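Side-chain contacts in pyridine nucleotide-disulphide oxidoreductase dimerisation region (Escherichia coli BL21, PDB 6KYY), which is an FAD-containing pyridine nucleotide-disulfide oxidoreductase, induced by hypochlorous acid, that binds copper(II) and probably helps the cell resist reactive chlorine species: residues A44-T49 against K88-L93; K59-D64 against A181-N186; R286-A291 against R318-G323. All coordinates share one frame; numbering follows the deposited sequence.

Interaction 1 of 3, residues A44-T49 against K88-L93; sequences AMYGGT and KNFHNL. With FAD (flavin-adenine dinucleotide), chain N.
Tyr46 and Phe90 form an offset stack where the FAD-binding loop of this disulfide reductase, which makes a type II beta turn from Met45 to Gly48, meets the long helix 71-94. The ring centroids are 4.5 Å apart and the planes 22° from parallel. Both side chains point the same way, and Phe90 CD1 sits over the centre of one tyrosine face, 3.6 Å from Tyr46 CE2. Phe90 reaches this place because its CG is anti to the backbone N (chi1 167°). Val101 of strand 99-103 touches both side chains.

Packing continues at the turn itself, where Asn89 CB comes to 3.5 Å from Gly47 CA. With a positive phi, Gly47 has a backbone shape that suits a residue without CB, and the helix approaches closely there.

No hydrogen bond crosses directly; Lys23 NZ bridges the two segments, bonded to both Asn89 OD1 and Gly47 O. Beyond the turn, Gly48 occupies the N-cap position of helix 49-53, whose first amide meets the FAD diphosphate: Thr49 N donates to FAD O2A over 2.8 Å (158° at the hydrogen), while Thr49 OG1 donates to FAD O1A at 2.6 Å.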
loop_
_atom_site.group_PDB
_atom_site.type_symbol
_atom_site.label_atom_id
_atom_site.label_comp_id
_atom_site.label_asym_id
_atom_site.label_seq_id
_atom_site.Cartn_x
_atom_site.Cartn_y
_atom_site.Cartn_z
ATOM N N ALA B 44 -22.205 2.725 -22.623
ATOM C CA ALA B 44 -21.535 3.409 -21.527
ATOM C C ALA B 44 -21.147 2.448 -20.413
ATOM O O ALA B 44 -20.665 2.885 -19.363
ATOM C CB ALA B 44 -22.421 4.527 -20.974
ATOM N N MET B 45 -21.358 1.147 -20.621
ATOM C CA MET B 45 -21.002 0.122 -19.650
ATOM C C MET B 45 -19.924 -0.817 -20.171
ATOM O O MET B 45 -19.711 -1.885 -19.585
ATOM C CB MET B 45 -22.243 -0.677 -19.244
ATOM C CG MET B 45 -23.148 0.051 -18.270
ATOM S SD MET B 45 -22.344 0.342 -16.686
ATOM C CE MET B 45 -23.340 -0.695 -15.615
ATOM N N TYR B 46 -19.253 -0.457 -21.265
ATOM C CA TYR B 46 -18.104 -1.222 -21.727
ATOM C C TYR B 46 -17.057 -1.286 -20.624
ATOM O O TYR B 46 -16.664 -0.258 -20.066
ATOM C CB TYR B 46 -17.506 -0.583 -22.981
ATOM C CG TYR B 46 -18.329 -0.743 -24.240
ATOM C CD1 TYR B 46 -19.182 -1.826 -24.410
ATOM C CD2 TYR B 46 -18.239 0.189 -25.269
ATOM C CE1 TYR B 46 -19.928 -1.972 -25.567
ATOM C CE2 TYR B 46 -18.980 0.052 -26.426
ATOM C CZ TYR B 46 -19.822 -1.030 -26.570
ATOM O OH TYR B 46 -20.557 -1.164 -27.722
ATOM N N GLY B 47 -16.614 -2.495 -20.297
ATOM C CA GLY B 47 -15.648 -2.687 -19.241
ATOM C C GLY B 47 -16.229 -3.139 -17.919
ATOM O O GLY B 47 -15.466 -3.564 -17.042
ATOM N N GLY B 48 -17.541 -3.050 -17.744
ATOM C CA GLY B 48 -18.205 -3.587 -16.572
ATOM C C GLY B 48 -18.675 -2.495 -15.624
ATOM O O GLY B 48 -18.466 -1.300 -15.837
ATOM N N THR B 49 -19.323 -2.957 -14.551
ATOM C CA THR B 49 -19.875 -2.048 -13.549
ATOM C C THR B 49 -18.773 -1.273 -12.830
ATOM O O THR B 49 -18.910 -0.068 -12.585
ATOM C CB THR B 49 -20.717 -2.844 -12.548
ATOM O OG1 THR B 49 -21.996 -3.146 -13.122
ATOM C CG2 THR B 49 -20.917 -2.067 -11.256
ATOM N N LYS B 88 -10.465 1.476 -23.548
ATOM C CA LYS B 88 -9.454 0.424 -23.559
ATOM C C LYS B 88 -10.083 -0.944 -23.326
ATOM O O LYS B 88 -9.658 -1.939 -23.923
ATOM C CB LYS B 88 -8.383 0.714 -22.507
ATOM C CG LYS B 88 -7.325 -0.373 -22.371
ATOM C CD LYS B 88 -5.994 0.072 -22.954
ATOM C CE LYS B 88 -4.998 -1.076 -22.999
ATOM N NZ LYS B 88 -5.108 -1.863 -24.259
ATOM N N ASN B 89 -11.104 -1.014 -22.467
ATOM C CA ASN B 89 -11.752 -2.293 -22.200
ATOM C C ASN B 89 -12.589 -2.760 -23.381
ATOM O O ASN B 89 -12.723 -3.969 -23.602
ATOM C CB ASN B 89 -12.620 -2.196 -20.949
ATOM C CG ASN B 89 -11.938 -2.762 -19.725
ATOM O OD1 ASN B 89 -11.841 -3.977 -19.558
ATOM N ND2 ASN B 89 -11.450 -1.880 -18.863
ATOM N N PHE B 90 -13.166 -1.829 -24.143
ATOM C CA PHE B 90 -13.917 -2.223 -25.330
ATOM C C PHE B 90 -12.984 -2.726 -26.422
ATOM O O PHE B 90 -13.239 -3.764 -27.042
ATOM C CB PHE B 90 -14.756 -1.054 -25.847
ATOM C CG PHE B 90 -15.313 -1.278 -27.225
ATOM C CD1 PHE B 90 -16.366 -2.156 -27.425
ATOM C CD2 PHE B 90 -14.775 -0.625 -28.324
ATOM C CE1 PHE B 90 -16.879 -2.371 -28.690
ATOM C CE2 PHE B 90 -15.282 -0.839 -29.592
ATOM C CZ PHE B 90 -16.336 -1.713 -29.775
ATOM N N HIS B 91 -11.891 -1.998 -26.669
ATOM C CA HIS B 91 -11.004 -2.351 -27.772
ATOM C C HIS B 91 -10.213 -3.619 -27.484
ATOM O O HIS B 91 -9.908 -4.377 -28.411
ATOM C CB HIS B 91 -10.059 -1.189 -28.077
ATOM C CG HIS B 91 -10.588 -0.236 -29.102
ATOM N ND1 HIS B 91 -10.465 -0.456 -30.458
ATOM C CD2 HIS B 91 -11.247 0.940 -28.971
ATOM C CE1 HIS B 91 -11.023 0.544 -31.117
ATOM N NE2 HIS B 91 -11.505 1.405 -30.238
ATOM N N ASN B 92 -9.878 -3.877 -26.217
ATOM C CA ASN B 92 -9.142 -5.095 -25.886
ATOM C C ASN B 92 -9.948 -6.351 -26.191
ATOM O O ASN B 92 -9.368 -7.440 -26.280
ATOM C CB ASN B 92 -8.725 -5.078 -24.415
ATOM C CG ASN B 92 -7.249 -4.781 -24.234
ATOM O OD1 ASN B 92 -6.548 -4.452 -25.193
ATOM N ND2 ASN B 92 -6.767 -4.897 -23.003
ATOM N N LEU B 93 -11.264 -6.225 -26.354
ATOM C CA LEU B 93 -12.121 -7.317 -26.795
ATOM C C LEU B 93 -12.456 -7.224 -28.278
ATOM O O LEU B 93 -12.377 -8.224 -28.997
ATOM C CB LEU B 93 -13.418 -7.334 -25.974
ATOM C CG LEU B 93 -13.471 -8.267 -24.765
ATOM C CD1 LEU B 93 -12.793 -7.625 -23.567
ATOM C CD2 LEU B 93 -14.912 -8.634 -24.440
HETATM P PA FAD N . -20.740 -6.273 -13.723
HETATM O O1A FAD N . -21.809 -5.755 -12.836
HETATM O O2A FAD N . -19.363 -5.620 -13.560
HETATM O O5B FAD N . -21.183 -6.187 -15.226
HETATM C C5B FAD N . -22.574 -6.065 -15.591
HETATM C C4B FAD N . -22.659 -5.706 -17.053
HETATM O O4B FAD N . -23.685 -6.499 -17.695
HETATM C C3B FAD N . -22.989 -4.242 -17.347
HETATM O O3B FAD N . -22.148 -3.735 -18.375
HETATM C C2B FAD N . -24.458 -4.294 -17.777
HETATM O O2B FAD N . -24.775 -3.257 -18.700
HETATM C C1B FAD N . -24.517 -5.656 -18.460
HETATM N N9A FAD N . -25.851 -6.246 -18.518
HETATM C C8A FAD N . -26.756 -6.352 -17.496
HETATM N N7A FAD N . -27.885 -6.930 -17.837
HETATM C C5A FAD N . -27.709 -7.223 -19.181
HETATM C C6A FAD N . -28.540 -7.841 -20.136
HETATM N N6A FAD N . -29.767 -8.295 -19.869
HETATM N N1A FAD N . -28.058 -7.981 -21.391
HETATM C C2A FAD N . -26.831 -7.530 -21.663
HETATM N N3A FAD N . -25.959 -6.931 -20.848
HETATM C C4A FAD N . -26.460 -6.808 -19.614
HETATM N N1 FAD N . -15.993 -4.239 -5.692
HETATM C C2 FAD N . -14.751 -4.378 -5.140
HETATM O O2 FAD N . -14.124 -5.441 -5.215
HETATM N N3 FAD N . -14.170 -3.309 -4.481
HETATM C C4 FAD N . -14.735 -2.063 -4.292
HETATM O O4 FAD N . -14.113 -1.187 -3.695
HETATM C C4X FAD N . -16.058 -1.927 -4.878
HETATM N N5 FAD N . -16.654 -0.775 -4.779
HETATM C C5X FAD N . -17.912 -0.644 -5.343
HETATM C C6 FAD N . -18.572 0.578 -5.229
HETATM C C7 FAD N . -19.836 0.762 -5.779
HETATM C C7M FAD N . -20.519 2.097 -5.636
HETATM C C8 FAD N . -20.458 -0.298 -6.457
HETATM C C8M FAD N . -21.825 -0.132 -7.063
HETATM C C9 FAD N . -19.803 -1.520 -6.572
HETATM C C9A FAD N . -18.538 -1.699 -6.023
HETATM N N10 FAD N . -17.845 -2.921 -6.128
HETATM C C10 FAD N . -16.601 -3.071 -5.564
HETATM C "C1'" FAD N . -18.448 -4.071 -6.818
HETATM C "C2'" FAD N . -18.054 -4.169 -8.288
HETATM O "O2'" FAD N . -18.546 -3.039 -9.010
HETATM C "C3'" FAD N . -18.655 -5.444 -8.883
HETATM O "O3'" FAD N . -18.731 -6.437 -7.868
HETATM C "C4'" FAD N . -17.880 -6.009 -10.073
HETATM O "O4'" FAD N . -18.014 -5.130 -11.191
HETATM C "C5'" FAD N . -18.322 -7.409 -10.447
HETATM O "O5'" FAD N . -19.456 -7.323 -11.335
HETATM P P FAD N . -19.851 -8.526 -12.273
HETATM O O1P FAD N . -18.583 -9.210 -12.794
HETATM O O2P FAD N . -20.799 -9.430 -11.586
HETATM O O3P FAD N . -20.564 -7.834 -13.508
#

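Interaction 2 of 3, residues K59-D64 against A181-N186; sequences KTLVHD and ASMFAN. With FAD (flavin-adenine dinucleotide), chain N.
Lys59 NZ is gripped by three acceptors on the flavin side of helix 55-65, which in this disulfide reductase fold begins at Cys55, one of the two cysteines of the redox pair and here a copper(II) ligand with Cys50. Lys59 NZ donates to FAD O4 at 2.9 Å and to FAD N5 at 3.2 Å, and a salt bridge to Glu179 of helix 175-186 completes the set. The lysine chain bends at chi2 and chi3 to bring its ammonium to the isoalloxazine edge, a placement consistent with polarising the N5-C4X-C4-O4 edge of the flavin. Pro434 of the second subunit packs against the same lysine.

Two and three residues further along, helix 55-65 lies against helix 175-186 through a buried, wholly apolar contact in which Met183 does most of the work. Its CG is anti to the backbone N (chi1 177°), which sends the thioether across to the other helix, and the chain then bends so that the sulfur rests on Leu61 and the methyl lies between Leu61 and Val62. Met183 SD is 3.8 Å from Leu61 CB. Leu61 also packs on Ala74 and Ile75 of helix 71-94, so that a third helix borders this contact. The side chains of Val62 and Met183 cross at about a right angle, with the terminal methyl, Met183 CE, 3.8 Å from Val62 CG2.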
loop_
_atom_site.group_PDB
_atom_site.type_symbol
_atom_site.label_atom_id
_atom_site.label_comp_id
_atom_site.label_asym_id
_atom_site.label_seq_id
_atom_site.Cartn_x
_atom_site.Cartn_y
_atom_site.Cartn_z
ATOM N N LYS B 59 -13.238 5.558 -6.259
ATOM C CA LYS B 59 -11.932 5.715 -5.628
ATOM C C LYS B 59 -11.142 6.866 -6.236
ATOM O O LYS B 59 -10.342 7.499 -5.537
ATOM C CB LYS B 59 -11.132 4.413 -5.731
ATOM C CG LYS B 59 -11.393 3.404 -4.607
ATOM C CD LYS B 59 -12.877 3.269 -4.287
ATOM C CE LYS B 59 -13.294 1.817 -4.153
ATOM N NZ LYS B 59 -14.757 1.666 -3.906
ATOM N N THR B 60 -11.337 7.132 -7.532
ATOM C CA THR B 60 -10.742 8.311 -8.156
ATOM C C THR B 60 -11.139 9.577 -7.411
ATOM O O THR B 60 -10.306 10.462 -7.180
ATOM C CB THR B 60 -11.172 8.406 -9.625
ATOM O OG1 THR B 60 -10.833 7.193 -10.311
ATOM C CG2 THR B 60 -10.495 9.583 -10.317
ATOM N N LEU B 61 -12.411 9.674 -7.017
ATOM C CA LEU B 61 -12.880 10.855 -6.304
ATOM C C LEU B 61 -12.370 10.880 -4.868
ATOM O O LEU B 61 -12.031 11.947 -4.346
ATOM C CB LEU B 61 -14.408 10.908 -6.338
ATOM C CG LEU B 61 -14.983 11.415 -7.662
ATOM C CD1 LEU B 61 -16.295 10.725 -7.987
ATOM C CD2 LEU B 61 -15.161 12.925 -7.631
ATOM N N VAL B 62 -12.309 9.716 -4.212
ATOM C CA VAL B 62 -11.824 9.666 -2.834
ATOM C C VAL B 62 -10.372 10.124 -2.763
ATOM O O VAL B 62 -9.975 10.833 -1.831
ATOM C CB VAL B 62 -12.002 8.252 -2.247
ATOM C CG1 VAL B 62 -11.509 8.208 -0.807
ATOM C CG2 VAL B 62 -13.460 7.830 -2.306
ATOM N N HIS B 63 -9.560 9.735 -3.750
ATOM C CA HIS B 63 -8.170 10.180 -3.773
ATOM C C HIS B 63 -8.079 11.688 -3.976
ATOM O O HIS B 63 -7.215 12.348 -3.386
ATOM C CB HIS B 63 -7.398 9.444 -4.867
ATOM C CG HIS B 63 -5.954 9.833 -4.952
ATOM N ND1 HIS B 63 -5.502 10.838 -5.780
ATOM C CD2 HIS B 63 -4.862 9.356 -4.308
ATOM C CE1 HIS B 63 -4.193 10.961 -5.646
ATOM N NE2 HIS B 63 -3.780 10.074 -4.759
ATOM N N ASP B 64 -8.962 12.251 -4.804
ATOM C CA ASP B 64 -8.998 13.700 -4.966
ATOM C C ASP B 64 -9.637 14.371 -3.758
ATOM O O ASP B 64 -9.217 15.460 -3.351
ATOM C CB ASP B 64 -9.748 14.069 -6.245
ATOM C CG ASP B 64 -8.832 14.184 -7.447
ATOM O OD1 ASP B 64 -7.604 14.300 -7.251
ATOM O OD2 ASP B 64 -9.340 14.158 -8.588
ATOM N N ALA B 181 -19.887 8.795 2.431
ATOM C CA ALA B 181 -19.913 9.757 3.527
ATOM C C ALA B 181 -18.588 10.502 3.631
ATOM O O ALA B 181 -18.557 11.738 3.643
ATOM C CB ALA B 181 -20.240 9.047 4.841
ATOM N N SER B 182 -17.477 9.763 3.700
ATOM C CA SER B 182 -16.170 10.406 3.804
ATOM C C SER B 182 -15.824 11.171 2.534
ATOM O O SER B 182 -15.255 12.266 2.602
ATOM C CB SER B 182 -15.090 9.365 4.103
ATOM O OG SER B 182 -15.573 8.349 4.962
ATOM N N MET B 183 -16.162 10.613 1.368
ATOM C CA MET B 183 -15.766 11.230 0.105
ATOM C C MET B 183 -16.342 12.633 -0.037
ATOM O O MET B 183 -15.635 13.565 -0.436
ATOM C CB MET B 183 -16.205 10.356 -1.069
ATOM C CG MET B 183 -15.894 10.959 -2.430
ATOM S SD MET B 183 -17.106 10.519 -3.686
ATOM C CE MET B 183 -16.835 8.756 -3.797
ATOM N N PHE B 184 -17.624 12.805 0.285
ATOM C CA PHE B 184 -18.241 14.117 0.141
ATOM C C PHE B 184 -17.948 15.020 1.333
ATOM O O PHE B 184 -17.837 16.240 1.165
ATOM C CB PHE B 184 -19.747 13.965 -0.072
ATOM C CG PHE B 184 -20.122 13.613 -1.485
ATOM C CD1 PHE B 184 -19.932 12.327 -1.968
ATOM C CD2 PHE B 184 -20.649 14.570 -2.336
ATOM C CE1 PHE B 184 -20.267 12.001 -3.269
ATOM C CE2 PHE B 184 -20.987 14.250 -3.639
ATOM C CZ PHE B 184 -20.796 12.964 -4.105
ATOM N N ALA B 185 -17.813 14.449 2.533
ATOM C CA ALA B 185 -17.387 15.249 3.677
ATOM C C ALA B 185 -15.946 15.711 3.521
ATOM O O ALA B 185 -15.555 16.730 4.104
ATOM C CB ALA B 185 -17.557 14.459 4.973
ATOM N N ASN B 186 -15.143 14.979 2.745
ATOM C CA ASN B 186 -13.801 15.447 2.419
ATOM C C ASN B 186 -13.853 16.620 1.449
ATOM O O ASN B 186 -13.030 17.540 1.530
ATOM C CB ASN B 186 -12.975 14.304 1.832
ATOM C CG ASN B 186 -12.248 13.503 2.892
ATOM O OD1 ASN B 186 -12.057 13.963 4.018
ATOM N ND2 ASN B 186 -11.832 12.295 2.534
HETATM P PA FAD N . -20.740 -6.273 -13.723
HETATM O O1A FAD N . -21.809 -5.755 -12.836
HETATM O O2A FAD N . -19.363 -5.620 -13.560
HETATM O O5B FAD N . -21.183 -6.187 -15.226
HETATM C C5B FAD N . -22.574 -6.065 -15.591
HETATM C C4B FAD N . -22.659 -5.706 -17.053
HETATM O O4B FAD N . -23.685 -6.499 -17.695
HETATM C C3B FAD N . -22.989 -4.242 -17.347
HETATM O O3B FAD N . -22.148 -3.735 -18.375
HETATM C C2B FAD N . -24.458 -4.294 -17.777
HETATM O O2B FAD N . -24.775 -3.257 -18.700
HETATM C C1B FAD N . -24.517 -5.656 -18.460
HETATM N N9A FAD N . -25.851 -6.246 -18.518
HETATM C C8A FAD N . -26.756 -6.352 -17.496
HETATM N N7A FAD N . -27.885 -6.930 -17.837
HETATM C C5A FAD N . -27.709 -7.223 -19.181
HETATM C C6A FAD N . -28.540 -7.841 -20.136
HETATM N N6A FAD N . -29.767 -8.295 -19.869
HETATM N N1A FAD N . -28.058 -7.981 -21.391
HETATM C C2A FAD N . -26.831 -7.530 -21.663
HETATM N N3A FAD N . -25.959 -6.931 -20.848
HETATM C C4A FAD N . -26.460 -6.808 -19.614
HETATM N N1 FAD N . -15.993 -4.239 -5.692
HETATM C C2 FAD N . -14.751 -4.378 -5.140
HETATM O O2 FAD N . -14.124 -5.441 -5.215
HETATM N N3 FAD N . -14.170 -3.309 -4.481
HETATM C C4 FAD N . -14.735 -2.063 -4.292
HETATM O O4 FAD N . -14.113 -1.187 -3.695
HETATM C C4X FAD N . -16.058 -1.927 -4.878
HETATM N N5 FAD N . -16.654 -0.775 -4.779
HETATM C C5X FAD N . -17.912 -0.644 -5.343
HETATM C C6 FAD N . -18.572 0.578 -5.229
HETATM C C7 FAD N . -19.836 0.762 -5.779
HETATM C C7M FAD N . -20.519 2.097 -5.636
HETATM C C8 FAD N . -20.458 -0.298 -6.457
HETATM C C8M FAD N . -21.825 -0.132 -7.063
HETATM C C9 FAD N . -19.803 -1.520 -6.572
HETATM C C9A FAD N . -18.538 -1.699 -6.023
HETATM N N10 FAD N . -17.845 -2.921 -6.128
HETATM C C10 FAD N . -16.601 -3.071 -5.564
HETATM C "C1'" FAD N . -18.448 -4.071 -6.818
HETATM C "C2'" FAD N . -18.054 -4.169 -8.288
HETATM O "O2'" FAD N . -18.546 -3.039 -9.010
HETATM C "C3'" FAD N . -18.655 -5.444 -8.883
HETATM O "O3'" FAD N . -18.731 -6.437 -7.868
HETATM C "C4'" FAD N . -17.880 -6.009 -10.073
HETATM O "O4'" FAD N . -18.014 -5.130 -11.191
HETATM C "C5'" FAD N . -18.322 -7.409 -10.447
HETATM O "O5'" FAD N . -19.456 -7.323 -11.335
HETATM P P FAD N . -19.851 -8.526 -12.273
HETATM O O1P FAD N . -18.583 -9.210 -12.794
HETATM O O2P FAD N . -20.799 -9.430 -11.586
HETATM O O3P FAD N . -20.564 -7.834 -13.508
#

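Interaction 3 of 3, residues R286-A291 against R318-G323; sequences RLHTTA and RDELLG
His288 and Glu320 meet at the protein surface, joining the loop ahead of strand 294-296 to the last turn of helix 307-321 within the FAD-binding domain of the disulfide reductase fold, where strand 294-296 pairs in parallel with strand 130-132. The example illustrates how one N-H can be divided between the two oxygens of a carboxylate. His288 NE2 is the donor to both, and both bonds are weak, for different reasons. The one to Glu320 OE1 is nearly straight, 171° at the hydrogen, but long at 3.2 Å. The one to Glu320 OE2 is shorter, with His288 NE2 only 2.7 Å away, yet sharply bent at 121°. OE1 lies in the plane of the imidazole at its edge, and the carboxylate plane is turned 37° from that of the ring.

The two side chains approach from opposite directions. Glu320 spans its part of the gap with CG anti to the backbone N and an extended chain beyond. This reach matters because the backbones stay well apart: even the nearest CA atoms, those of Arg286 and Glu320, are separated by 8.3 Å.

Trp295 gives both partners a second contact. Its NE1 bonds weakly to Glu320 OE2, so that this oxygen takes two donors, both weak, while its ring meets that of His288 obliquely. The acidic neighbour would tend to favour a protonated imidazole. Further along the loop, Thr289 OG1 is held weakly by Val282 O, and Thr290 OG1 is hydrogen-bonded to Gly272 O and Ala274 N.

Arg286 adds a peripheral contact. Its guanidinium leads away from the glutamate and has a weak, long ion pair with Asp284; the closest approach to the carboxylate is from the aliphatic base of the chain, Arg286 CB to Glu320 OE1 at 4.4 Å.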
loop_
_atom_site.group_PDB
_atom_site.type_symbol
_atom_site.label_atom_id
_atom_site.label_comp_id
_atom_site.label_asym_id
_atom_site.label_seq_id
_atom_site.Cartn_x
_atom_site.Cartn_y
_atom_site.Cartn_z
ATOM N N ARG B 286 -19.027 -24.927 -8.837
ATOM C CA ARG B 286 -18.427 -24.705 -10.142
ATOM C C ARG B 286 -19.203 -23.684 -10.962
ATOM O O ARG B 286 -19.034 -23.623 -12.185
ATOM C CB ARG B 286 -18.329 -26.025 -10.901
ATOM C CG ARG B 286 -17.575 -27.092 -10.150
ATOM C CD ARG B 286 -18.293 -28.429 -10.219
ATOM N NE ARG B 286 -19.121 -28.672 -9.044
ATOM C CZ ARG B 286 -19.432 -29.882 -8.592
ATOM N NH1 ARG B 286 -18.974 -30.960 -9.214
ATOM N NH2 ARG B 286 -20.191 -30.014 -7.513
ATOM N N LEU B 287 -20.064 -22.897 -10.311
ATOM C CA LEU B 287 -20.847 -21.852 -10.969
ATOM C C LEU B 287 -21.718 -22.430 -12.082
ATOM O O LEU B 287 -21.838 -21.857 -13.167
ATOM C CB LEU B 287 -19.942 -20.741 -11.495
ATOM C CG LEU B 287 -19.044 -20.161 -10.404
ATOM C CD1 LEU B 287 -17.753 -19.650 -11.001
ATOM C CD2 LEU B 287 -19.766 -19.062 -9.641
ATOM N N HIS B 288 -22.329 -23.579 -11.806
ATOM C CA HIS B 288 -23.223 -24.248 -12.739
ATOM C C HIS B 288 -24.663 -23.929 -12.358
ATOM O O HIS B 288 -25.096 -24.240 -11.243
ATOM C CB HIS B 288 -22.998 -25.760 -12.724
ATOM C CG HIS B 288 -21.892 -26.219 -13.622
ATOM N ND1 HIS B 288 -21.977 -26.163 -14.997
ATOM C CD2 HIS B 288 -20.680 -26.753 -13.342
ATOM C CE1 HIS B 288 -20.863 -26.639 -15.525
ATOM N NE2 HIS B 288 -20.059 -27.003 -14.542
ATOM N N THR B 289 -25.399 -23.315 -13.278
ATOM C CA THR B 289 -26.816 -23.092 -13.052
ATOM C C THR B 289 -27.588 -24.395 -13.263
ATOM O O THR B 289 -27.038 -25.413 -13.690
ATOM C CB THR B 289 -27.337 -21.985 -13.970
ATOM O OG1 THR B 289 -28.471 -21.353 -13.364
ATOM C CG2 THR B 289 -27.742 -22.547 -15.317
ATOM N N THR B 290 -28.886 -24.359 -12.947
ATOM C CA THR B 290 -29.707 -25.561 -13.045
ATOM C C THR B 290 -29.859 -26.056 -14.480
ATOM O O THR B 290 -30.231 -27.216 -14.682
ATOM C CB THR B 290 -31.087 -25.312 -12.434
ATOM O OG1 THR B 290 -31.629 -24.090 -12.952
ATOM C CG2 THR B 290 -30.986 -25.216 -10.919
ATOM N N ALA B 291 -29.583 -25.213 -15.469
ATOM C CA ALA B 291 -29.617 -25.604 -16.871
ATOM C C ALA B 291 -28.217 -25.980 -17.337
ATOM O O ALA B 291 -27.236 -25.319 -16.981
ATOM C CB ALA B 291 -30.173 -24.476 -17.741
ATOM N N ARG B 318 -12.655 -21.130 -16.065
ATOM C CA ARG B 318 -11.504 -21.341 -16.937
ATOM C C ARG B 318 -10.799 -22.650 -16.612
ATOM O O ARG B 318 -10.203 -23.271 -17.499
ATOM C CB ARG B 318 -10.527 -20.170 -16.827
ATOM C CG ARG B 318 -9.433 -20.166 -17.885
ATOM C CD ARG B 318 -8.090 -20.580 -17.299
ATOM N NE ARG B 318 -7.154 -21.034 -18.327
ATOM C CZ ARG B 318 -6.512 -22.198 -18.291
ATOM N NH1 ARG B 318 -5.680 -22.530 -19.269
ATOM N NH2 ARG B 318 -6.704 -23.032 -17.278
ATOM N N ASP B 319 -10.861 -23.085 -15.352
ATOM C CA ASP B 319 -10.273 -24.362 -14.970
ATOM C C ASP B 319 -11.102 -25.546 -15.448
ATOM O O ASP B 319 -10.592 -26.670 -15.481
ATOM C CB ASP B 319 -10.101 -24.426 -13.453
ATOM C CG ASP B 319 -9.042 -25.423 -13.029
ATOM O OD1 ASP B 319 -8.117 -25.686 -13.825
ATOM O OD2 ASP B 319 -9.132 -25.941 -11.897
ATOM N N GLU B 320 -12.364 -25.327 -15.815
ATOM C CA GLU B 320 -13.195 -26.412 -16.320
ATOM C C GLU B 320 -13.153 -26.512 -17.840
ATOM O O GLU B 320 -13.088 -27.618 -18.385
ATOM C CB GLU B 320 -14.642 -26.234 -15.854
ATOM C CG GLU B 320 -15.563 -27.368 -16.275
ATOM C CD GLU B 320 -16.886 -27.354 -15.541
ATOM O OE1 GLU B 320 -17.039 -28.127 -14.573
ATOM O OE2 GLU B 320 -17.777 -26.573 -15.937
ATOM N N LEU B 321 -13.181 -25.374 -18.535
ATOM C CA LEU B 321 -13.226 -25.393 -19.992
ATOM C C LEU B 321 -11.857 -25.630 -20.617
ATOM O O LEU B 321 -11.773 -26.200 -21.710
ATOM C CB LEU B 321 -13.807 -24.079 -20.518
ATOM C CG LEU B 321 -15.119 -23.598 -19.898
ATOM C CD1 LEU B 321 -15.524 -22.259 -20.494
ATOM C CD2 LEU B 321 -16.216 -24.631 -20.093
ATOM N N LEU B 322 -10.781 -25.207 -19.953
ATOM C CA LEU B 322 -9.452 -25.246 -20.549
ATOM C C LEU B 322 -8.510 -26.229 -19.860
ATOM O O LEU B 322 -7.310 -26.228 -20.157
ATOM C CB LEU B 322 -8.850 -23.839 -20.566
ATOM C CG LEU B 322 -9.586 -22.857 -21.484
ATOM C CD1 LEU B 322 -8.744 -21.622 -21.768
ATOM C CD2 LEU B 322 -10.001 -23.532 -22.785
ATOM N N GLY B 323 -9.011 -27.062 -18.957
ATOM C CA GLY B 323 -8.273 -28.217 -18.488
ATOM C C GLY B 323 -7.824 -28.090 -17.041
ATOM O O GLY B 323 -8.090 -27.104 -16.353
#

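Interactions 1 and 2 bear on two different parts of one cofactor, the diphosphate and the isoalloxazine ring: the loop of interaction 1 binds the former, whereas helix 55-65 of interaction 2 reaches the latter. Their centres lie 24 Å apart and their nearest atoms about 10 Å, yet they are coupled along the chain, since their segments alternate and helices 55-65 and 71-94 are consecutive. Interaction 3 stands apart at the surface, its nearest atoms about 14 Å from interaction 1 and about 22 Å from interaction 2, on the opposite side of the chain's centre from the latter. Its helix 307-321 nevertheless carries Thr307 and Ser310, which also hydrogen-bond FAD.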